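Local coordinates for protein pantothenate kinase (Coxiella burnetii, PDB 3TQC) that catalyses the ATP-dependent phosphorylation of (R)-pantothenate to 4'-phosphopantothenate, the first step of coenzyme A biosynthesis, at residues E57-L62 / H311-V316; L33-S38 / V50-V55; T14-F19 / Q302-K307. All blocks are in the same frame, centred on the assembly; numbering follows the deposited sequence.

Interaction 1. Residues E57-L62 / H311-V316; sequences EIYLPL and HSIQKV. With ADP (adenosine-5'-diphosphate), chain D.
Ile-58 and Ile-313 meet with nearly the same first torsion (chi1 -56° and -62°): in each, CG1 stands opposite the carbonyl carbon and CG2 opposite the backbone N. From these positions the two side chains cross obliquely. CG2 of Ile-58 rests 3.7 Å from CG1 of Ile-313, while CD1 of Ile-58 reaches over to the CB of Ile-313 at 3.9 Å. Tyr-59 comes in roughly at a right angle to Ile-313, its OH 3.8 Å from the CG1 of that isoleucine; the ring is oblique to it, and CG2 of Ile-58 covers the centre of one ring face. The contact thus lays helix 52-84 against the start of strand 313-319, one of the antiparallel strands added to the parallel core of this P-loop kinase sheet, and Tyr-59 is further wedged against Thr-108, Val-111 and Leu-115 of helix 105-116, which follows the P-loop. The phenol end is held through water: Tyr-59 OH donates to a water at 2.7 Å lying in the plane of the ring, and that water donates to His-311 O, also at 2.7 Å. The same water accepts a weak bond from N6 of ADP; it thus links the helix to the loop before strand 313-319, and more loosely to the nucleotide. The imidazole of His-311 lies flat against adenine, with C4 of ADP 3.1 Å above the imidazole plane and offset toward its rim. Trp-243 stacks with the same histidine, and Lys-307 NZ is hydrogen-bonded to its ND1, which would fix how the ring is turned.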
loop_
_atom_site.group_PDB
_atom_site.type_symbol
_atom_site.label_atom_id
_atom_site.label_comp_id
_atom_site.label_asym_id
_atom_site.label_seq_id
_atom_site.Cartn_x
_atom_site.Cartn_y
_atom_site.Cartn_z
ATOM N N GLU B 57 10.558 -26.900 7.033
ATOM C CA GLU B 57 11.361 -25.951 7.788
ATOM C C GLU B 57 11.007 -24.510 7.438
ATOM O O GLU B 57 11.033 -23.663 8.312
ATOM C CB GLU B 57 12.864 -26.200 7.578
ATOM C CG GLU B 57 13.422 -27.439 8.294
ATOM C CD GLU B 57 14.915 -27.675 7.997
ATOM O OE1 GLU B 57 15.542 -26.809 7.338
ATOM O OE2 GLU B 57 15.462 -28.718 8.413
ATOM N N ILE B 58 10.649 -24.236 6.191
ATOM C CA ILE B 58 10.370 -22.865 5.766
ATOM C C ILE B 58 8.886 -22.605 5.533
ATOM O O ILE B 58 8.296 -21.752 6.186
ATOM C CB ILE B 58 11.140 -22.504 4.488
ATOM C CG1 ILE B 58 12.648 -22.710 4.679
ATOM C CG2 ILE B 58 10.881 -21.059 4.110
ATOM C CD1 ILE B 58 13.274 -21.704 5.619
ATOM N N TYR B 59 8.273 -23.349 4.618
ATOM C CA TYR B 59 6.914 -23.017 4.160
ATOM C C TYR B 59 5.808 -23.305 5.156
ATOM O O TYR B 59 4.834 -22.555 5.238
ATOM C CB TYR B 59 6.646 -23.660 2.793
ATOM C CG TYR B 59 7.607 -23.070 1.797
ATOM C CD1 TYR B 59 7.416 -21.790 1.326
ATOM C CD2 TYR B 59 8.754 -23.756 1.403
ATOM C CE1 TYR B 59 8.305 -21.211 0.454
ATOM C CE2 TYR B 59 9.648 -23.183 0.526
ATOM C CZ TYR B 59 9.413 -21.904 0.057
ATOM O OH TYR B 59 10.288 -21.313 -0.813
ATOM N N LEU B 60 5.965 -24.364 5.939
ATOM C CA LEU B 60 5.009 -24.646 6.989
ATOM C C LEU B 60 4.982 -23.514 8.027
ATOM O O LEU B 60 3.933 -22.940 8.267
ATOM C CB LEU B 60 5.268 -26.002 7.627
ATOM C CG LEU B 60 4.306 -26.380 8.759
ATOM C CD1 LEU B 60 2.858 -26.147 8.336
ATOM C CD2 LEU B 60 4.524 -27.828 9.178
ATOM N N PRO B 61 6.135 -23.168 8.623
ATOM C CA PRO B 61 6.070 -22.036 9.563
ATOM C C PRO B 61 5.710 -20.701 8.892
ATOM O O PRO B 61 5.076 -19.849 9.521
ATOM C CB PRO B 61 7.476 -21.981 10.181
ATOM C CG PRO B 61 8.326 -22.899 9.365
ATOM C CD PRO B 61 7.421 -23.879 8.686
ATOM N N LEU B 62 6.111 -20.523 7.632
ATOM C CA LEU B 62 5.710 -19.341 6.891
ATOM C C LEU B 62 4.194 -19.310 6.828
ATOM O O LEU B 62 3.592 -18.277 7.080
ATOM C CB LEU B 62 6.324 -19.308 5.485
ATOM C CG LEU B 62 5.836 -18.180 4.570
ATOM C CD1 LEU B 62 5.892 -16.835 5.283
ATOM C CD2 LEU B 62 6.613 -18.126 3.239
ATOM N N HIS B 311 17.731 -23.059 -4.425
ATOM C CA HIS B 311 16.341 -22.707 -4.086
ATOM C C HIS B 311 16.006 -22.618 -2.595
ATOM O O HIS B 311 14.929 -22.126 -2.232
ATOM C CB HIS B 311 15.324 -23.635 -4.753
ATOM C CG HIS B 311 15.216 -23.445 -6.227
ATOM N ND1 HIS B 311 14.332 -22.557 -6.790
ATOM C CD2 HIS B 311 15.862 -24.046 -7.256
ATOM C CE1 HIS B 311 14.442 -22.612 -8.104
ATOM N NE2 HIS B 311 15.364 -23.506 -8.414
ATOM N N SER B 312 16.903 -23.079 -1.738
ATOM C CA SER B 312 16.644 -23.062 -0.315
ATOM C C SER B 312 16.577 -21.614 0.157
ATOM O O SER B 312 17.300 -20.756 -0.348
ATOM C CB SER B 312 17.698 -23.884 0.446
ATOM O OG SER B 312 18.991 -23.343 0.292
ATOM N N ILE B 313 15.654 -21.328 1.070
ATOM C CA ILE B 313 15.540 -20.004 1.624
ATOM C C ILE B 313 16.674 -19.815 2.610
ATOM O O ILE B 313 16.843 -20.624 3.512
ATOM C CB ILE B 313 14.192 -19.783 2.324
ATOM C CG1 ILE B 313 13.048 -19.917 1.324
ATOM C CG2 ILE B 313 14.133 -18.386 2.968
ATOM C CD1 ILE B 313 13.218 -19.055 0.107
ATOM N N GLN B 314 17.460 -18.758 2.409
ATOM C CA GLN B 314 18.593 -18.456 3.271
ATOM C C GLN B 314 18.369 -17.215 4.112
ATOM O O GLN B 314 19.033 -17.037 5.134
ATOM C CB GLN B 314 19.869 -18.298 2.451
ATOM C CG GLN B 314 20.387 -19.604 1.805
ATOM C CD GLN B 314 20.470 -20.821 2.762
ATOM O OE1 GLN B 314 19.946 -21.910 2.451
ATOM N NE2 GLN B 314 21.118 -20.634 3.922
ATOM N N LYS B 315 17.437 -16.365 3.706
ATOM C CA LYS B 315 17.123 -15.188 4.482
ATOM C C LYS B 315 15.654 -14.829 4.318
ATOM O O LYS B 315 15.115 -14.908 3.204
ATOM C CB LYS B 315 18.023 -14.042 4.015
ATOM C CG LYS B 315 18.333 -12.982 5.065
ATOM C CD LYS B 315 19.552 -12.113 4.656
ATOM C CE LYS B 315 20.819 -12.927 4.224
ATOM N NZ LYS B 315 22.076 -12.103 4.094
ATOM N N VAL B 316 15.008 -14.457 5.416
ATOM C CA VAL B 316 13.646 -13.912 5.389
ATOM C C VAL B 316 13.633 -12.528 6.013
ATOM O O VAL B 316 14.187 -12.321 7.087
ATOM C CB VAL B 316 12.658 -14.815 6.155
ATOM C CG1 VAL B 316 11.254 -14.284 6.039
ATOM C CG2 VAL B 316 12.744 -16.236 5.627
HETATM P PB ADP D . 7.876 -18.451 -11.462
HETATM O O1B ADP D . 6.491 -18.908 -11.131
HETATM O O2B ADP D . 8.346 -17.303 -10.607
HETATM O O3B ADP D . 8.146 -18.228 -12.933
HETATM P PA ADP D . 8.408 -21.177 -10.891
HETATM O O1A ADP D . 7.601 -21.204 -9.615
HETATM O O2A ADP D . 7.858 -21.726 -12.169
HETATM O O3A ADP D . 8.880 -19.666 -11.152
HETATM O "O5'" ADP D . 9.784 -21.916 -10.627
HETATM C "C5'" ADP D . 10.914 -21.673 -11.447
HETATM C "C4'" ADP D . 11.745 -22.944 -11.548
HETATM O "O4'" ADP D . 12.396 -23.207 -10.309
HETATM C "C3'" ADP D . 10.894 -24.163 -11.833
HETATM O "O3'" ADP D . 11.635 -25.037 -12.686
HETATM C "C2'" ADP D . 10.640 -24.796 -10.488
HETATM O "O2'" ADP D . 10.546 -26.207 -10.587
HETATM C "C1'" ADP D . 11.865 -24.390 -9.698
HETATM N N9 ADP D . 11.599 -24.088 -8.277
HETATM C C8 ADP D . 10.834 -23.085 -7.824
HETATM N N7 ADP D . 10.819 -23.066 -6.472
HETATM C C5 ADP D . 11.591 -24.076 -6.063
HETATM C C6 ADP D . 11.991 -24.582 -4.753
HETATM N N6 ADP D . 11.516 -23.970 -3.640
HETATM N N1 ADP D . 12.812 -25.647 -4.732
HETATM C C2 ADP D . 13.265 -26.245 -5.857
HETATM N N3 ADP D . 12.933 -25.817 -7.094
HETATM C C4 ADP D . 12.111 -24.749 -7.244
HETATM O O HOH W 1 12.603 -22.712 -0.975
#

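Interaction 2. Residues L33-S38 / V50-V55; sequences LTLTES and VSLKEV. With ADP (adenosine-5'-diphosphate), chain D.
The nearest CA atoms are those of Leu-35 and Val-55, 8.7 Å apart, and side chains alone bridge the loop ahead of helix 37-42 and the first turn of helix 52-84. Leu-35 spans most of that distance. Its CG is swung to the side of the backbone N (chi1 -74°), and from there the fork reaches in with CD1 leading. CD1 of Leu-35 lies 3.5 Å from CD1 of Leu-52, two methyl ends meeting as the leucines slide past each other in opposite directions. Val-55 sits deeper and crosses Leu-35 at about a right angle: its CG1 is 3.8 Å from CD1 of Leu-35 and 4.1 Å from CD2 of the same leucine, so this one methyl faces both branches of the fork. Leu-52, by contrast, is at the solvent side of the contact. Farther in, Leu-35 also touches Leu-60 and Leu-115, which brings the loop onto helix 105-116 as well.

The helix that receives Leu-35 has a well-defined start. Ser-51, with a positive phi of 84°, turns the chain out of helix 47-50, and its OG accepts a fairly straight bond from Glu-54 N at 3.3 Å. The carboxylate of Glu-54 is held by a salt bridge to Arg-21 and a hydrogen bond from Ile-313 N. On the other side of the turn Val-50 reaches the nucleotide, its CG1 3.6 Å from N6 of ADP. What results is a serine N-cap between two consecutive helices, with hydrophobic packing beyond it and Val-50, just before it, lining the adenine pocket beside N6.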
loop_
_atom_site.group_PDB
_atom_site.type_symbol
_atom_site.label_atom_id
_atom_site.label_comp_id
_atom_site.label_asym_id
_atom_site.label_seq_id
_atom_site.Cartn_x
_atom_site.Cartn_y
_atom_site.Cartn_z
ATOM N N LEU B 33 4.316 -27.816 14.767
ATOM C CA LEU B 33 4.074 -27.692 13.329
ATOM C C LEU B 33 4.674 -28.877 12.589
ATOM O O LEU B 33 5.858 -28.878 12.211
ATOM C CB LEU B 33 4.632 -26.372 12.786
ATOM C CG LEU B 33 3.711 -25.163 12.923
ATOM C CD1 LEU B 33 2.525 -25.304 12.001
ATOM C CD2 LEU B 33 3.220 -24.985 14.337
ATOM N N THR B 34 3.828 -29.878 12.378
ATOM C CA THR B 34 4.226 -31.122 11.743
ATOM C C THR B 34 3.337 -31.346 10.525
ATOM O O THR B 34 2.117 -31.189 10.609
ATOM C CB THR B 34 4.103 -32.293 12.732
ATOM O OG1 THR B 34 4.542 -33.501 12.097
ATOM C CG2 THR B 34 2.662 -32.453 13.229
ATOM N N LEU B 35 3.946 -31.669 9.386
ATOM C CA LEU B 35 3.172 -31.976 8.189
ATOM C C LEU B 35 2.325 -33.206 8.435
ATOM O O LEU B 35 2.775 -34.179 9.026
ATOM C CB LEU B 35 4.058 -32.206 6.968
ATOM C CG LEU B 35 4.703 -30.970 6.353
ATOM C CD1 LEU B 35 5.482 -31.424 5.147
ATOM C CD2 LEU B 35 3.685 -29.893 5.971
ATOM N N THR B 36 1.083 -33.130 7.991
ATOM C CA THR B 36 0.137 -34.218 8.146
ATOM C C THR B 36 0.016 -34.962 6.824
ATOM O O THR B 36 0.469 -34.477 5.785
ATOM C CB THR B 36 -1.256 -33.686 8.518
ATOM O OG1 THR B 36 -2.173 -34.778 8.620
ATOM C CG2 THR B 36 -1.757 -32.759 7.453
ATOM N N GLU B 37 -0.629 -36.119 6.862
ATOM C CA GLU B 37 -0.927 -36.856 5.647
ATOM C C GLU B 37 -1.773 -36.002 4.697
ATOM O O GLU B 37 -1.541 -36.015 3.494
ATOM C CB GLU B 37 -1.645 -38.165 5.963
ATOM C CG GLU B 37 -1.683 -39.130 4.792
ATOM C CD GLU B 37 -2.490 -40.381 5.086
ATOM O OE1 GLU B 37 -3.038 -40.493 6.214
ATOM O OE2 GLU B 37 -2.574 -41.255 4.189
ATOM N N SER B 38 -2.737 -35.254 5.238
ATOM C CA SER B 38 -3.536 -34.334 4.425
ATOM C C SER B 38 -2.674 -33.282 3.725
ATOM O O SER B 38 -2.890 -33.007 2.548
ATOM C CB SER B 38 -4.609 -33.643 5.265
ATOM O OG SER B 38 -5.271 -32.633 4.522
ATOM N N VAL B 50 10.151 -29.038 -4.187
ATOM C CA VAL B 50 10.683 -28.194 -3.112
ATOM C C VAL B 50 11.388 -29.004 -2.014
ATOM O O VAL B 50 12.240 -28.481 -1.310
ATOM C CB VAL B 50 9.602 -27.286 -2.508
ATOM C CG1 VAL B 50 8.928 -26.463 -3.611
ATOM C CG2 VAL B 50 8.572 -28.083 -1.785
ATOM N N SER B 51 11.053 -30.284 -1.906
ATOM C CA SER B 51 11.617 -31.189 -0.883
ATOM C C SER B 51 10.856 -31.065 0.456
ATOM O O SER B 51 10.363 -29.996 0.826
ATOM C CB SER B 51 13.136 -30.980 -0.684
ATOM O OG SER B 51 13.383 -29.924 0.242
ATOM N N LEU B 52 10.769 -32.188 1.154
ATOM C CA LEU B 52 10.108 -32.288 2.446
ATOM C C LEU B 52 10.744 -31.362 3.484
ATOM O O LEU B 52 10.061 -30.732 4.280
ATOM C CB LEU B 52 10.181 -33.743 2.928
ATOM C CG LEU B 52 9.607 -34.062 4.303
ATOM C CD1 LEU B 52 8.150 -33.632 4.368
ATOM C CD2 LEU B 52 9.756 -35.540 4.609
ATOM N N LYS B 53 12.072 -31.304 3.456
ATOM C CA LYS B 53 12.849 -30.506 4.385
ATOM C C LYS B 53 12.463 -29.053 4.288
ATOM O O LYS B 53 12.084 -28.434 5.288
ATOM C CB LYS B 53 14.341 -30.670 4.087
ATOM C CG LYS B 53 15.243 -29.985 5.068
ATOM C CD LYS B 53 16.713 -30.265 4.766
ATOM C CE LYS B 53 17.587 -29.525 5.743
ATOM N NZ LYS B 53 17.340 -30.019 7.116
ATOM N N GLU B 54 12.536 -28.529 3.072
ATOM C CA GLU B 54 12.290 -27.117 2.812
ATOM C C GLU B 54 10.844 -26.739 3.121
ATOM O O GLU B 54 10.595 -25.678 3.695
ATOM C CB GLU B 54 12.648 -26.789 1.351
ATOM C CG GLU B 54 12.532 -25.338 0.952
ATOM C CD GLU B 54 13.645 -24.440 1.487
ATOM O OE1 GLU B 54 14.562 -24.919 2.167
ATOM O OE2 GLU B 54 13.572 -23.228 1.229
ATOM N N VAL B 55 9.902 -27.609 2.757
ATOM C CA VAL B 55 8.496 -27.398 3.086
ATOM C C VAL B 55 8.298 -27.385 4.590
ATOM O O VAL B 55 7.598 -26.514 5.124
ATOM C CB VAL B 55 7.580 -28.516 2.538
ATOM C CG1 VAL B 55 6.167 -28.335 3.077
ATOM C CG2 VAL B 55 7.566 -28.527 1.027
HETATM P PB ADP D . 7.876 -18.451 -11.462
HETATM O O1B ADP D . 6.491 -18.908 -11.131
HETATM O O2B ADP D . 8.346 -17.303 -10.607
HETATM O O3B ADP D . 8.146 -18.228 -12.933
HETATM P PA ADP D . 8.408 -21.177 -10.891
HETATM O O1A ADP D . 7.601 -21.204 -9.615
HETATM O O2A ADP D . 7.858 -21.726 -12.169
HETATM O O3A ADP D . 8.880 -19.666 -11.152
HETATM O "O5'" ADP D . 9.784 -21.916 -10.627
HETATM C "C5'" ADP D . 10.914 -21.673 -11.447
HETATM C "C4'" ADP D . 11.745 -22.944 -11.548
HETATM O "O4'" ADP D . 12.396 -23.207 -10.309
HETATM C "C3'" ADP D . 10.894 -24.163 -11.833
HETATM O "O3'" ADP D . 11.635 -25.037 -12.686
HETATM C "C2'" ADP D . 10.640 -24.796 -10.488
HETATM O "O2'" ADP D . 10.546 -26.207 -10.587
HETATM C "C1'" ADP D . 11.865 -24.390 -9.698
HETATM N N9 ADP D . 11.599 -24.088 -8.277
HETATM C C8 ADP D . 10.834 -23.085 -7.824
HETATM N N7 ADP D . 10.819 -23.066 -6.472
HETATM C C5 ADP D . 11.591 -24.076 -6.063
HETATM C C6 ADP D . 11.991 -24.582 -4.753
HETATM N N6 ADP D . 11.516 -23.970 -3.640
HETATM N N1 ADP D . 12.812 -25.647 -4.732
HETATM C C2 ADP D . 13.265 -26.245 -5.857
HETATM N N3 ADP D . 12.933 -25.817 -7.094
HETATM C C4 ADP D . 12.111 -24.749 -7.244
#

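Interaction 3. Residues T14-F19 / Q302-K307; sequences TPYLQF and QLILEK. With ADP (adenosine-5'-diphosphate), chain D.
Two strands that are not neighbours touch here: 16-20, at one edge of the mixed sheet, and 303-307, with strand 313-319 running between them. Tyr-16 makes the crossing. The CA atoms of Tyr-16 and Gln-302 are 8.2 Å apart, and a first torsion of -68° sends the ring across strand 313-319, where Tyr-16 touches Arg-319. Gln-302 is met through its backbone, not its side chain: the carbonyl O lies near the ring plane, 3.8 Å from CE1 of Tyr-16, an edge-on approach. Ile-304 comes to the far end of the ring. The stretched outer torsion of that isoleucine (chi2 162°) carries CD1 to 4.0 Å from OH and 4.1 Å from CZ of Tyr-16; the side chains cross at about a right angle, the methyl oblique to the ring. The hydroxyl itself is anchored just beyond the segment, by a hydrogen bond to Ala-301 O, and this should limit how the buried ring can shift.

An ST turn precedes strand 16-20: Thr-14 OG1 accepts from Tyr-16 N at 3.3 Å (N-H...O 161°). The strand also meets the other half of the dimer: Gln-18 O accepts from NZ of Lys-86 of the second subunit, and Leu-17 packs on Tyr-81 of that subunit. At the other end of strand 303-307, Lys-307 bends at chi3 and brings NZ to 3.3 Å from N7 of ADP; the same ammonium donates to Val-103 O and makes a cation-pi contact with Trp-243. One strand thus runs from a contact with the dimer-facing edge of the sheet to the adenine pocket of a P-loop kinase.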
loop_
_atom_site.group_PDB
_atom_site.type_symbol
_atom_site.label_atom_id
_atom_site.label_comp_id
_atom_site.label_asym_id
_atom_site.label_seq_id
_atom_site.Cartn_x
_atom_site.Cartn_y
_atom_site.Cartn_z
ATOM N N THR B 14 16.531 -0.380 10.016
ATOM C CA THR B 14 15.809 -1.311 9.156
ATOM C C THR B 14 14.354 -1.554 9.555
ATOM O O THR B 14 14.044 -1.827 10.703
ATOM C CB THR B 14 16.542 -2.671 8.984
ATOM O OG1 THR B 14 15.824 -3.465 8.034
ATOM C CG2 THR B 14 16.672 -3.426 10.316
ATOM N N PRO B 15 13.445 -1.433 8.580
ATOM C CA PRO B 15 12.035 -1.667 8.847
ATOM C C PRO B 15 11.653 -3.139 8.772
ATOM O O PRO B 15 10.469 -3.469 8.833
ATOM C CB PRO B 15 11.342 -0.856 7.746
ATOM C CG PRO B 15 12.314 -0.926 6.601
ATOM C CD PRO B 15 13.660 -0.813 7.251
ATOM N N TYR B 16 12.645 -4.007 8.651
ATOM C CA TYR B 16 12.425 -5.443 8.575
ATOM C C TYR B 16 13.072 -6.205 9.717
ATOM O O TYR B 16 14.232 -5.957 10.062
ATOM C CB TYR B 16 13.031 -5.998 7.293
ATOM C CG TYR B 16 12.359 -5.561 6.042
ATOM C CD1 TYR B 16 11.290 -6.271 5.532
ATOM C CD2 TYR B 16 12.798 -4.438 5.356
ATOM C CE1 TYR B 16 10.675 -5.878 4.376
ATOM C CE2 TYR B 16 12.193 -4.036 4.195
ATOM C CZ TYR B 16 11.132 -4.756 3.710
ATOM O OH TYR B 16 10.523 -4.365 2.550
ATOM N N LEU B 17 12.310 -7.145 10.277
ATOM C CA LEU B 17 12.876 -8.251 11.032
ATOM C C LEU B 17 13.600 -9.099 10.017
ATOM O O LEU B 17 13.103 -9.324 8.923
ATOM C CB LEU B 17 11.800 -9.131 11.688
ATOM C CG LEU B 17 10.882 -8.508 12.719
ATOM C CD1 LEU B 17 9.880 -9.560 13.220
ATOM C CD2 LEU B 17 11.677 -7.877 13.866
ATOM N N GLN B 18 14.764 -9.586 10.414
ATOM C CA GLN B 18 15.613 -10.381 9.557
ATOM C C GLN B 18 15.849 -11.718 10.216
ATOM O O GLN B 18 16.048 -11.763 11.411
ATOM C CB GLN B 18 16.930 -9.642 9.332
ATOM C CG GLN B 18 16.775 -8.638 8.211
ATOM C CD GLN B 18 17.830 -7.575 8.197
ATOM O OE1 GLN B 18 19.008 -7.876 8.147
ATOM N NE2 GLN B 18 17.403 -6.308 8.229
ATOM N N PHE B 19 15.806 -12.786 9.420
ATOM C CA PHE B 19 16.080 -14.153 9.887
ATOM C C PHE B 19 17.006 -14.869 8.919
ATOM O O PHE B 19 16.722 -14.931 7.732
ATOM C CB PHE B 19 14.797 -15.001 9.931
ATOM C CG PHE B 19 13.665 -14.388 10.679
ATOM C CD1 PHE B 19 13.371 -14.801 11.971
ATOM C CD2 PHE B 19 12.847 -13.449 10.076
ATOM C CE1 PHE B 19 12.278 -14.255 12.663
ATOM C CE2 PHE B 19 11.759 -12.891 10.761
ATOM C CZ PHE B 19 11.483 -13.281 12.053
ATOM N N GLN B 302 6.009 -6.908 2.231
ATOM C CA GLN B 302 6.026 -7.100 3.682
ATOM C C GLN B 302 7.070 -8.159 4.058
ATOM O O GLN B 302 7.692 -8.087 5.102
ATOM C CB GLN B 302 4.659 -7.551 4.192
ATOM C CG GLN B 302 3.684 -6.453 4.477
ATOM C CD GLN B 302 3.131 -5.851 3.226
ATOM O OE1 GLN B 302 2.668 -6.561 2.333
ATOM N NE2 GLN B 302 3.198 -4.524 3.133
ATOM N N LEU B 303 7.234 -9.143 3.192
ATOM C CA LEU B 303 8.099 -10.266 3.466
ATOM C C LEU B 303 8.953 -10.541 2.237
ATOM O O LEU B 303 8.447 -10.608 1.120
ATOM C CB LEU B 303 7.239 -11.481 3.802
ATOM C CG LEU B 303 7.904 -12.728 4.364
ATOM C CD1 LEU B 303 6.901 -13.465 5.238
ATOM C CD2 LEU B 303 8.386 -13.621 3.251
ATOM N N ILE B 304 10.252 -10.665 2.431
ATOM C CA ILE B 304 11.115 -11.036 1.329
ATOM C C ILE B 304 11.748 -12.362 1.656
ATOM O O ILE B 304 12.337 -12.524 2.712
ATOM C CB ILE B 304 12.171 -9.968 1.055
ATOM C CG1 ILE B 304 11.482 -8.647 0.687
ATOM C CG2 ILE B 304 13.106 -10.410 -0.066
ATOM C CD1 ILE B 304 12.380 -7.452 0.818
ATOM N N LEU B 305 11.571 -13.319 0.757
ATOM C CA LEU B 305 12.206 -14.614 0.873
ATOM C C LEU B 305 13.379 -14.565 -0.063
ATOM O O LEU B 305 13.215 -14.301 -1.251
ATOM C CB LEU B 305 11.275 -15.730 0.437
ATOM C CG LEU B 305 9.988 -15.925 1.205
ATOM C CD1 LEU B 305 9.148 -17.000 0.501
ATOM C CD2 LEU B 305 10.300 -16.322 2.617
ATOM N N GLU B 306 14.561 -14.789 0.478
ATOM C CA GLU B 306 15.785 -14.719 -0.290
ATOM C C GLU B 306 16.310 -16.147 -0.486
ATOM O O GLU B 306 16.593 -16.850 0.474
ATOM C CB GLU B 306 16.803 -13.822 0.436
ATOM C CG GLU B 306 18.058 -13.525 -0.363
ATOM C CD GLU B 306 19.047 -12.634 0.381
ATOM O OE1 GLU B 306 18.704 -11.474 0.702
ATOM O OE2 GLU B 306 20.172 -13.095 0.640
ATOM N N LYS B 307 16.420 -16.558 -1.743
ATOM C CA LYS B 307 16.807 -17.911 -2.101
ATOM C C LYS B 307 18.287 -18.015 -2.427
ATOM O O LYS B 307 18.845 -17.130 -3.059
ATOM C CB LYS B 307 15.976 -18.388 -3.304
ATOM C CG LYS B 307 14.539 -18.718 -2.938
ATOM C CD LYS B 307 13.653 -18.874 -4.147
ATOM C CE LYS B 307 13.767 -20.211 -4.800
ATOM N NZ LYS B 307 12.691 -20.387 -5.812
HETATM P PB ADP D . 7.876 -18.451 -11.462
HETATM O O1B ADP D . 6.491 -18.908 -11.131
HETATM O O2B ADP D . 8.346 -17.303 -10.607
HETATM O O3B ADP D . 8.146 -18.228 -12.933
HETATM P PA ADP D . 8.408 -21.177 -10.891
HETATM O O1A ADP D . 7.601 -21.204 -9.615
HETATM O O2A ADP D . 7.858 -21.726 -12.169
HETATM O O3A ADP D . 8.880 -19.666 -11.152
HETATM O "O5'" ADP D . 9.784 -21.916 -10.627
HETATM C "C5'" ADP D . 10.914 -21.673 -11.447
HETATM C "C4'" ADP D . 11.745 -22.944 -11.548
HETATM O "O4'" ADP D . 12.396 -23.207 -10.309
HETATM C "C3'" ADP D . 10.894 -24.163 -11.833
HETATM O "O3'" ADP D . 11.635 -25.037 -12.686
HETATM C "C2'" ADP D . 10.640 -24.796 -10.488
HETATM O "O2'" ADP D . 10.546 -26.207 -10.587
HETATM C "C1'" ADP D . 11.865 -24.390 -9.698
HETATM N N9 ADP D . 11.599 -24.088 -8.277
HETATM C C8 ADP D . 10.834 -23.085 -7.824
HETATM N N7 ADP D . 10.819 -23.066 -6.472
HETATM C C5 ADP D . 11.591 -24.076 -6.063
HETATM C C6 ADP D . 11.991 -24.582 -4.753
HETATM N N6 ADP D . 11.516 -23.970 -3.640
HETATM N N1 ADP D . 12.812 -25.647 -4.732
HETATM C C2 ADP D . 13.265 -26.245 -5.857
HETATM N N3 ADP D . 12.933 -25.817 -7.094
HETATM C C4 ADP D . 12.111 -24.749 -7.244
#

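From the N terminus, residues 14-19, which lead into strand 16-20, open interaction 3 and wait almost the whole chain for their partner. Interaction 2 closes early, joining 33-38 to 50-55 in a short local loop that falls wholly within the span of interaction 3. Helix 52-84 then carries on into 57-62, which opens interaction 1. Residues 302-307 close interaction 3 before 311-316 close interaction 1, so these two long loops cross. Strands 303-307 and 313-319 pair directly, with a classic beta bulge at Gln-314 and Lys-315 opposite Glu-306. Together the contacts bind the N-terminal strand, long helix and C-terminal strands to one another, and one segment of each also carries a residue that touches ADP.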